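Local coordinates for aromatic-amino-acid aminotransferase (Burkholderia pseudomallei, PDB 4F4E), which probably transfers amino groups between aromatic amino acids such as tyrosine and 2-oxoglutarate, using pyridoxal phosphate held on a lysine, and works as a homodimer, at residues V210-N213 against D214-A218; E336-D339 against R340-M344; S362-N365 against A366-G369; S374-T377 against S378-D382. One frame throughout, in Å; residues are numbered along the deposited sequence. Where two conformers were deposited one is given.

Contact 1 of 4, residues V210-N213 against D214-A218; sequences VDLN and DAQWA
D214 opens the helix and lays its CB against the backbone of N213, the residue that caps this helix from the loop. One step on, A215 N makes a weak bond to N213 OD1. Q216 does far more. Its backbone N gives N213 OD1 a short bond of 2.7 Å, nearly along the C=O axis, while its side chain reaches back so that OE1 accepts from the backbone N of N213 at 3.0 Å, in the carbonyl plane on a lone pair. The side-chain amides of N213 and Q216 end up stacked, their planes 25° apart. N213 can reach forward because chi1 of 63° sets CG between its own N and carbonyl carbon. A water donates to both Q216 OE1 and D211 O, giving Q216 OE1 a second partner. At W217 the backbone N bonds N213 O at 2.9 Å, the first regular helical turn, and the indole lies across L212: CD1 of L212 sits 3.8 Å from the centroid of the six-membered ring of W217, a CH-pi contact over the face. A second water joins W217 NE1 to L212 O. The reciprocal bonds of N213 and Q216 make a capping box, here at the N-terminus of helix 214-227.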
loop_
_atom_site.group_PDB
_atom_site.type_symbol
_atom_site.label_atom_id
_atom_site.label_comp_id
_atom_site.label_asym_id
_atom_site.label_seq_id
_atom_site.Cartn_x
_atom_site.Cartn_y
_atom_site.Cartn_z
ATOM N N VAL A 210 -3.205 -2.981 -29.102
ATOM C CA VAL A 210 -4.051 -3.825 -29.946
ATOM C C VAL A 210 -5.128 -4.411 -29.079
ATOM O O VAL A 210 -4.800 -5.106 -28.119
ATOM C CB VAL A 210 -3.214 -4.968 -30.565
ATOM C CG1 VAL A 210 -4.127 -6.095 -31.064
ATOM C CG2 VAL A 210 -2.281 -4.385 -31.674
ATOM N N ASP A 211 -6.384 -4.142 -29.429
ATOM C CA ASP A 211 -7.544 -4.526 -28.613
ATOM C C ASP A 211 -8.459 -5.486 -29.332
ATOM O O ASP A 211 -8.485 -5.543 -30.580
ATOM C CB ASP A 211 -8.363 -3.302 -28.276
ATOM C CG ASP A 211 -7.788 -2.490 -27.146
ATOM O OD1 ASP A 211 -6.793 -2.907 -26.521
ATOM O OD2 ASP A 211 -8.307 -1.406 -26.936
ATOM N N LEU A 212 -9.217 -6.251 -28.541
ATOM C CA LEU A 212 -10.228 -7.147 -29.075
ATOM C C LEU A 212 -11.503 -6.357 -29.355
ATOM O O LEU A 212 -11.768 -5.331 -28.704
ATOM C CB LEU A 212 -10.535 -8.286 -28.098
ATOM C CG LEU A 212 -9.441 -9.220 -27.637
ATOM C CD1 LEU A 212 -10.042 -10.147 -26.564
ATOM C CD2 LEU A 212 -8.874 -10.037 -28.787
ATOM N N ASN A 213 -12.268 -6.818 -30.345
ATOM C CA ASN A 213 -13.577 -6.235 -30.613
ATOM C C ASN A 213 -14.636 -7.017 -29.827
ATOM O O ASN A 213 -14.373 -8.135 -29.367
ATOM C CB ASN A 213 -13.890 -6.221 -32.131
ATOM C CG ASN A 213 -13.972 -7.612 -32.730
ATOM O OD1 ASN A 213 -14.561 -8.520 -32.142
ATOM N ND2 ASN A 213 -13.363 -7.797 -33.885
ATOM N N ASP A 214 -15.822 -6.414 -29.697
ATOM C CA ASP A 214 -16.911 -6.922 -28.832
ATOM C C ASP A 214 -17.329 -8.352 -29.149
ATOM O O ASP A 214 -17.840 -9.075 -28.268
ATOM C CB ASP A 214 -18.131 -6.001 -28.935
ATOM C CG ASP A 214 -18.000 -4.761 -28.090
ATOM O OD1 ASP A 214 -16.940 -4.581 -27.419
ATOM O OD2 ASP A 214 -18.980 -3.974 -28.076
ATOM N N ALA A 215 -17.103 -8.742 -30.397
ATOM C CA ALA A 215 -17.395 -10.071 -30.878
ATOM C C ALA A 215 -16.311 -11.087 -30.548
ATOM O O ALA A 215 -16.598 -12.253 -30.330
ATOM C CB ALA A 215 -17.631 -10.041 -32.369
ATOM N N GLN A 216 -15.054 -10.656 -30.551
ATOM C CA GLN A 216 -13.969 -11.508 -30.099
ATOM C C GLN A 216 -14.096 -11.682 -28.583
ATOM O O GLN A 216 -13.826 -12.774 -28.044
ATOM C CB GLN A 216 -12.620 -10.920 -30.499
ATOM C CG GLN A 216 -12.380 -10.957 -32.014
ATOM C CD GLN A 216 -11.169 -10.124 -32.432
ATOM O OE1 GLN A 216 -10.944 -9.047 -31.896
ATOM N NE2 GLN A 216 -10.364 -10.655 -33.370
ATOM N N TRP A 217 -14.518 -10.623 -27.897
ATOM C CA TRP A 217 -14.739 -10.706 -26.457
ATOM C C TRP A 217 -15.802 -11.735 -26.158
ATOM O O TRP A 217 -15.646 -12.516 -25.210
ATOM C CB TRP A 217 -15.146 -9.380 -25.880
ATOM C CG TRP A 217 -13.993 -8.472 -25.518
ATOM C CD1 TRP A 217 -13.693 -7.221 -26.042
ATOM C CD2 TRP A 217 -12.983 -8.737 -24.518
ATOM N NE1 TRP A 217 -12.585 -6.682 -25.440
ATOM C CE2 TRP A 217 -12.109 -7.556 -24.493
ATOM C CE3 TRP A 217 -12.734 -9.787 -23.657
ATOM C CZ2 TRP A 217 -11.042 -7.468 -23.652
ATOM C CZ3 TRP A 217 -11.653 -9.683 -22.797
ATOM C CH2 TRP A 217 -10.814 -8.564 -22.817
ATOM N N ALA A 218 -16.856 -11.810 -26.983
ATOM C CA ALA A 218 -17.923 -12.801 -26.711
ATOM C C ALA A 218 -17.397 -14.231 -26.810
ATOM O O ALA A 218 -17.809 -15.122 -26.041
ATOM C CB ALA A 218 -19.127 -12.579 -27.655
HETATM O O HOH W 1 -9.359 -6.943 -32.752
HETATM O O HOH W 2 -11.178 -4.172 -25.831
#

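Contact 2 of 4, residues E336-D339 against R340-M344; sequences EMRD and RIRAM
R342 lies one helical turn beyond R338, and the two side chains run side by side in the same direction. The CB of R342 starts against backbone, 3.5 Å from D339 O, and CG takes up the same distance from R338 O. The chain then goes out straight, chi2 and chi3 both near 180°, so CD passes R338 O more loosely and NE arrives 4.1 Å from R338 CG, which lies over one face of the R342 guanidinium. At the tip, NH2 meets R338 CD, while NH1 has D339 OD1 at 4.1 Å. That carboxylate oxygen stands well out of the guanidinium plane, so any attraction is probably one of charge alone, with no N-H aimed at it. The guanidinium groups of R338 and R342 are turned 65° apart, and the tips find separate acceptors: R342 NH2 bonds G241 O and forms a salt bridge with E242, whereas R338 NH1 bonds G239 O. Beneath the side chains R342 N bonds R338 O at 3.2 Å, and A343 N bonds D339 O at 2.9 Å. I341, bonded through its N to M337 O, belongs to the buried side. Such i to i+4 spacing is the regular alpha-helix, here the long helix 324-354, with arginines reaching the 239-242 loop.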
loop_
_atom_site.group_PDB
_atom_site.type_symbol
_atom_site.label_atom_id
_atom_site.label_comp_id
_atom_site.label_asym_id
_atom_site.label_seq_id
_atom_site.Cartn_x
_atom_site.Cartn_y
_atom_site.Cartn_z
ATOM N N GLU A 336 -10.992 14.918 -23.419
ATOM C CA GLU A 336 -9.987 15.746 -24.119
ATOM C C GLU A 336 -8.647 14.975 -24.214
ATOM O O GLU A 336 -7.981 15.014 -25.244
ATOM C CB GLU A 336 -9.807 17.087 -23.408
ATOM C CG GLU A 336 -11.051 17.947 -23.508
ATOM C CD GLU A 336 -11.015 19.138 -22.586
ATOM O OE1 GLU A 336 -10.135 19.186 -21.693
ATOM O OE2 GLU A 336 -11.898 20.000 -22.701
ATOM N N MET A 337 -8.308 14.242 -23.174
ATOM C CA MET A 337 -7.108 13.421 -23.194
ATOM C C MET A 337 -7.225 12.253 -24.197
ATOM O O MET A 337 -6.305 12.038 -25.017
ATOM C CB MET A 337 -6.769 12.933 -21.783
ATOM C CG MET A 337 -6.493 14.065 -20.816
ATOM S SD MET A 337 -6.568 13.524 -19.108
ATOM C CE MET A 337 -5.216 12.445 -19.010
ATOM N N ARG A 338 -8.356 11.539 -24.159
ATOM C CA ARG A 338 -8.666 10.528 -25.168
ATOM C C ARG A 338 -8.511 11.114 -26.571
ATOM O O ARG A 338 -7.857 10.541 -27.434
ATOM C CB ARG A 338 -10.086 9.992 -24.990
ATOM C CG ARG A 338 -10.493 8.937 -25.993
ATOM C CD ARG A 338 -11.876 8.381 -25.681
ATOM N NE ARG A 338 -12.941 9.382 -25.707
ATOM C CZ ARG A 338 -13.620 9.838 -24.631
ATOM N NH1 ARG A 338 -13.368 9.456 -23.353
ATOM N NH2 ARG A 338 -14.606 10.681 -24.845
ATOM N N ASP A 339 -9.133 12.259 -26.795
ATOM C CA ASP A 339 -9.160 12.836 -28.137
ATOM C C ASP A 339 -7.790 13.356 -28.565
ATOM O O ASP A 339 -7.477 13.333 -29.766
ATOM C CB ASP A 339 -10.191 13.952 -28.196
ATOM C CG ASP A 339 -11.665 13.432 -28.190
ATOM O OD1 ASP A 339 -11.981 12.243 -28.409
ATOM O OD2 ASP A 339 -12.497 14.293 -28.001
ATOM N N ARG A 340 -6.980 13.857 -27.627
ATOM C CA ARG A 340 -5.642 14.347 -28.011
ATOM C C ARG A 340 -4.783 13.187 -28.478
ATOM O O ARG A 340 -4.094 13.297 -29.472
ATOM C CB ARG A 340 -4.910 15.108 -26.912
ATOM C CG ARG A 340 -3.732 15.877 -27.497
ATOM C CD ARG A 340 -2.678 16.173 -26.469
ATOM N NE ARG A 340 -2.014 14.968 -26.007
ATOM C CZ ARG A 340 -1.185 14.951 -24.981
ATOM N NH1 ARG A 340 -0.938 16.089 -24.308
ATOM N NH2 ARG A 340 -0.611 13.814 -24.634
ATOM N N ILE A 341 -4.857 12.054 -27.790
ATOM C CA ILE A 341 -4.135 10.869 -28.230
ATOM C C ILE A 341 -4.522 10.468 -29.643
ATOM O O ILE A 341 -3.669 10.143 -30.452
ATOM C CB ILE A 341 -4.300 9.676 -27.249
ATOM C CG1 ILE A 341 -3.664 9.985 -25.886
ATOM C CG2 ILE A 341 -3.720 8.390 -27.869
ATOM C CD1 ILE A 341 -4.116 8.969 -24.797
ATOM N N ARG A 342 -5.815 10.465 -29.926
ATOM C CA ARG A 342 -6.323 10.133 -31.257
ATOM C C ARG A 342 -5.792 11.120 -32.305
ATOM O O ARG A 342 -5.480 10.727 -33.430
ATOM C CB ARG A 342 -7.844 10.184 -31.256
ATOM C CG ARG A 342 -8.543 9.080 -30.487
ATOM C CD ARG A 342 -10.052 9.202 -30.617
ATOM N NE ARG A 342 -10.779 8.100 -29.980
ATOM C CZ ARG A 342 -12.106 7.986 -29.985
ATOM N NH1 ARG A 342 -12.877 8.911 -30.573
ATOM N NH2 ARG A 342 -12.677 6.932 -29.439
ATOM N N ALA A 343 -5.723 12.390 -31.934
ATOM C CA ALA A 343 -5.244 13.430 -32.868
ATOM C C ALA A 343 -3.754 13.164 -33.199
ATOM O O ALA A 343 -3.295 13.360 -34.352
ATOM C CB ALA A 343 -5.379 14.809 -32.240
ATOM N N MET A 344 -3.015 12.714 -32.194
ATOM C CA MET A 344 -1.573 12.450 -32.370
ATOM C C MET A 344 -1.388 11.205 -33.209
ATOM O O MET A 344 -0.522 11.179 -34.103
ATOM C CB MET A 344 -0.843 12.336 -31.023
ATOM C CG MET A 344 -0.759 13.615 -30.213
ATOM S SD MET A 344 0.090 14.951 -31.076
ATOM C CE MET A 344 -1.274 15.820 -31.834
#

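Contact 3 of 4, residues S362-N365 against A366-G369; sequences SFIN and AQRG
Q367 and F363 lie side by side, pointing the same way, with the glutamine amide drawn up beside the phenyl ring. Q367 CD sits in the ring plane, 3.8 Å from F363 CD1, and NE2 comes to 3.6 Å from that same F363 CD1; ring and amide planes are 60° apart, so the groups do not stack. F363 has chi1 at 67°, which turns its ring to the side where the Q367 amide ends. Closer in, Q367 CG packs 3.4 Å from F363 O. That carbonyl oxygen takes two N-H groups: Q367 N at 3.0 Å, fairly straight at 154°, and A366 N through a weak bond. A366, which is also heavily involved, rests its CB 3.5 Å from F363 O, and beyond it a water donates to N365 O at 2.7 Å. F363 O is thus the shared acceptor of this tight turn. Both ends of the Q367 amide are engaged, OE1 with S372 OG and NE2 with N178 O. With no hydrogen bond between them, ring and amide meet by van der Waals contact, and the pull of S372 and N178 on its two ends should fix which way round this buried amide stands.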
loop_
_atom_site.group_PDB
_atom_site.type_symbol
_atom_site.label_atom_id
_atom_site.label_comp_id
_atom_site.label_asym_id
_atom_site.label_seq_id
_atom_site.Cartn_x
_atom_site.Cartn_y
_atom_site.Cartn_z
ATOM N N SER A 362 -0.981 3.003 -41.103
ATOM C CA SER A 362 -2.412 2.947 -40.796
ATOM C C SER A 362 -2.830 2.223 -39.471
ATOM O O SER A 362 -3.743 2.668 -38.771
ATOM C CB SER A 362 -3.113 2.345 -42.022
ATOM O OG SER A 362 -4.515 2.315 -41.853
ATOM N N PHE A 363 -2.161 1.122 -39.118
ATOM C CA PHE A 363 -2.411 0.426 -37.872
ATOM C C PHE A 363 -2.312 1.314 -36.609
ATOM O O PHE A 363 -2.922 0.998 -35.598
ATOM C CB PHE A 363 -1.474 -0.768 -37.708
ATOM C CG PHE A 363 -0.029 -0.403 -37.540
ATOM C CD1 PHE A 363 0.507 -0.149 -36.281
ATOM C CD2 PHE A 363 0.814 -0.317 -38.657
ATOM C CE1 PHE A 363 1.842 0.184 -36.130
ATOM C CE2 PHE A 363 2.162 -0.008 -38.498
ATOM C CZ PHE A 363 2.663 0.278 -37.246
ATOM N N ILE A 364 -1.593 2.426 -36.690
ATOM C CA ILE A 364 -1.479 3.336 -35.547
ATOM C C ILE A 364 -2.841 3.914 -35.217
ATOM O O ILE A 364 -3.125 4.212 -34.067
ATOM C CB ILE A 364 -0.453 4.479 -35.825
ATOM C CG1 ILE A 364 0.959 3.896 -35.977
ATOM C CG2 ILE A 364 -0.441 5.517 -34.701
ATOM C CD1 ILE A 364 1.569 3.366 -34.691
ATOM N N ASN A 365 -3.692 4.112 -36.204
ATOM C CA ASN A 365 -5.037 4.612 -35.885
ATOM C C ASN A 365 -5.992 3.563 -35.286
ATOM O O ASN A 365 -6.976 3.928 -34.609
ATOM C CB ASN A 365 -5.672 5.215 -37.124
ATOM C CG ASN A 365 -5.169 6.610 -37.417
ATOM O OD1 ASN A 365 -4.839 7.397 -36.513
ATOM N ND2 ASN A 365 -5.166 6.952 -38.701
ATOM N N ALA A 366 -5.675 2.290 -35.511
ATOM C CA ALA A 366 -6.481 1.154 -35.038
ATOM C C ALA A 366 -6.100 0.762 -33.623
ATOM O O ALA A 366 -6.940 0.252 -32.867
ATOM C CB ALA A 366 -6.248 -0.029 -35.942
ATOM N N GLN A 367 -4.834 0.985 -33.276
ATOM C CA GLN A 367 -4.368 0.808 -31.900
ATOM C C GLN A 367 -4.924 1.904 -30.990
ATOM O O GLN A 367 -5.248 3.009 -31.436
ATOM C CB GLN A 367 -2.830 0.656 -31.850
ATOM C CG GLN A 367 -2.411 -0.588 -32.618
ATOM C CD GLN A 367 -0.931 -0.785 -32.815
ATOM O OE1 GLN A 367 -0.130 0.075 -32.497
ATOM N NE2 GLN A 367 -0.566 -1.950 -33.356
ATOM N N ARG A 368 -5.105 1.555 -29.720
ATOM C CA ARG A 368 -5.784 2.434 -28.763
ATOM C C ARG A 368 -5.064 2.528 -27.438
ATOM O O ARG A 368 -4.465 1.569 -26.979
ATOM C CB ARG A 368 -7.200 1.920 -28.459
ATOM C CG ARG A 368 -8.056 1.775 -29.677
ATOM C CD ARG A 368 -9.531 1.823 -29.318
ATOM N NE ARG A 368 -9.832 0.696 -28.495
ATOM C CZ ARG A 368 -10.986 0.485 -27.886
ATOM N NH1 ARG A 368 -12.028 1.302 -28.061
ATOM N NH2 ARG A 368 -11.106 -0.613 -27.168
ATOM N N GLY A 369 -5.225 3.672 -26.795
ATOM C CA GLY A 369 -4.690 3.939 -25.471
ATOM C C GLY A 369 -3.377 4.661 -25.572
ATOM O O GLY A 369 -3.071 5.303 -26.595
HETATM O O HOH W 3 -8.887 3.146 -32.917
#

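Contact 4 of 4, residues S374-T377 against S378-D382; sequences SGLT and SAQVD
Hydrogen bonds between T377 and Q380 run in both directions. The backbone N of Q380 gives to T377 OG1 at 3.0 Å, an almost straight bond at 161°, and Q380 OE1 receives T377 N, likewise at 3.0 Å, though this donor is tilted 31° from the amide's carbonyl plane. A chi1 of 65° swings OG1 of T377 in over the start of the helix, where Q380 N can reach it. The pair is a capping box at the N-terminus of helix 378-388. Just ahead of it comes an ST turn, in which S374 OG accepts L376 N at 3.1 Å; the same hydroxyl is also bonded to G396 O. A water donates to Q380 OE1 at 2.7 Å and to G375 O as well, so the amide oxygen is held from two sources. The regular helix bond follows, V381 N to T377 O at 2.9 Å. An apolar contact completes the turn, L376 CB meeting V381 CG2 at 3.8 Å. Separately, the methyl L376 CD2 makes van der Waals contact with the amide oxygen Q380 OE1 at 3.7 Å, the leucine and glutamine side chains crossing at about a right angle. L376 and Q380 both also touch L419 of helix 408-419.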
loop_
_atom_site.group_PDB
_atom_site.type_symbol
_atom_site.label_atom_id
_atom_site.label_comp_id
_atom_site.label_asym_id
_atom_site.label_seq_id
_atom_site.Cartn_x
_atom_site.Cartn_y
_atom_site.Cartn_z
ATOM N N SER A 374 5.194 0.305 -32.641
ATOM C CA SER A 374 5.514 0.979 -33.894
ATOM C C SER A 374 5.943 0.053 -34.984
ATOM O O SER A 374 5.841 0.420 -36.160
ATOM C CB SER A 374 6.628 2.022 -33.738
ATOM O OG SER A 374 7.888 1.494 -33.362
ATOM N N GLY A 375 6.502 -1.080 -34.591
ATOM C CA GLY A 375 7.101 -2.036 -35.517
ATOM C C GLY A 375 8.508 -1.646 -35.929
ATOM O O GLY A 375 9.049 -2.247 -36.831
ATOM N N LEU A 376 9.119 -0.647 -35.284
ATOM C CA LEU A 376 10.511 -0.341 -35.555
ATOM C C LEU A 376 11.304 -1.496 -34.980
ATOM O O LEU A 376 10.964 -2.003 -33.911
ATOM C CB LEU A 376 10.947 0.966 -34.918
ATOM C CG LEU A 376 10.346 2.258 -35.494
ATOM C CD1 LEU A 376 10.868 3.466 -34.689
ATOM C CD2 LEU A 376 10.673 2.447 -36.962
ATOM N N THR A 377 12.316 -1.941 -35.724
ATOM C CA THR A 377 13.267 -2.917 -35.222
ATOM C C THR A 377 14.161 -2.316 -34.180
ATOM O O THR A 377 14.269 -1.094 -34.065
ATOM C CB THR A 377 14.195 -3.438 -36.351
ATOM O OG1 THR A 377 15.033 -2.379 -36.853
ATOM C CG2 THR A 377 13.398 -4.074 -37.539
ATOM N N SER A 378 14.857 -3.177 -33.450
ATOM C CA SER A 378 15.771 -2.725 -32.412
ATOM C C SER A 378 16.867 -1.844 -33.034
ATOM O O SER A 378 17.304 -0.858 -32.443
ATOM C CB SER A 378 16.372 -3.915 -31.659
ATOM O OG SER A 378 15.355 -4.595 -30.940
ATOM N N ALA A 379 17.298 -2.204 -34.224
ATOM C CA ALA A 379 18.315 -1.429 -34.956
ATOM C C ALA A 379 17.799 -0.040 -35.311
ATOM O O ALA A 379 18.528 0.939 -35.181
ATOM C CB ALA A 379 18.734 -2.153 -36.206
ATOM N N GLN A 380 16.559 0.031 -35.800
ATOM C CA GLN A 380 15.955 1.315 -36.149
ATOM C C GLN A 380 15.765 2.174 -34.874
ATOM O O GLN A 380 15.976 3.382 -34.907
ATOM C CB GLN A 380 14.643 1.097 -36.892
ATOM C CG GLN A 380 14.869 0.559 -38.307
ATOM C CD GLN A 380 13.640 -0.043 -38.936
ATOM O OE1 GLN A 380 12.672 -0.388 -38.242
ATOM N NE2 GLN A 380 13.660 -0.183 -40.256
ATOM N N VAL A 381 15.341 1.547 -33.774
ATOM C CA VAL A 381 15.192 2.261 -32.483
ATOM C C VAL A 381 16.550 2.845 -32.040
ATOM O O VAL A 381 16.627 3.994 -31.581
ATOM C CB VAL A 381 14.589 1.340 -31.415
ATOM C CG1 VAL A 381 14.722 1.946 -30.019
ATOM C CG2 VAL A 381 13.141 1.012 -31.784
ATOM N N ASP A 382 17.630 2.074 -32.210
ATOM C CA ASP A 382 18.964 2.553 -31.837
ATOM C C ASP A 382 19.350 3.780 -32.717
ATOM O O ASP A 382 19.887 4.761 -32.233
ATOM C CB ASP A 382 20.037 1.474 -32.054
ATOM C CG ASP A 382 19.967 0.326 -31.067
ATOM O OD1 ASP A 382 19.556 0.527 -29.902
ATOM O OD2 ASP A 382 20.384 -0.787 -31.477
HETATM O O HOH W 4 10.429 -1.330 -39.295
#

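The four contacts follow one another along the chain without overlap. Contact 1 starts helix 214-227, between strands 197-201 and 230-235 of the large mixed sheet; contact 2 lies on the long helix 324-354, contact 3 on the short helix 363-366 and the loop that follows, and contact 4 at the start of helix 378-388, past strand 371-373. Contact 3 touches each of the others. The salt bridge from R368 to D211 and the packing of Q367 on V210 join it to contact 1, I341 meets G369 from contact 2, and F363 reaches S374 of contact 4. Contacts 2 and 3 have centres about 12 Å apart, while contacts 1 and 4 are about 28 Å apart. The 362-369 segment thus ties the later part of the chain to the region of the large sheet.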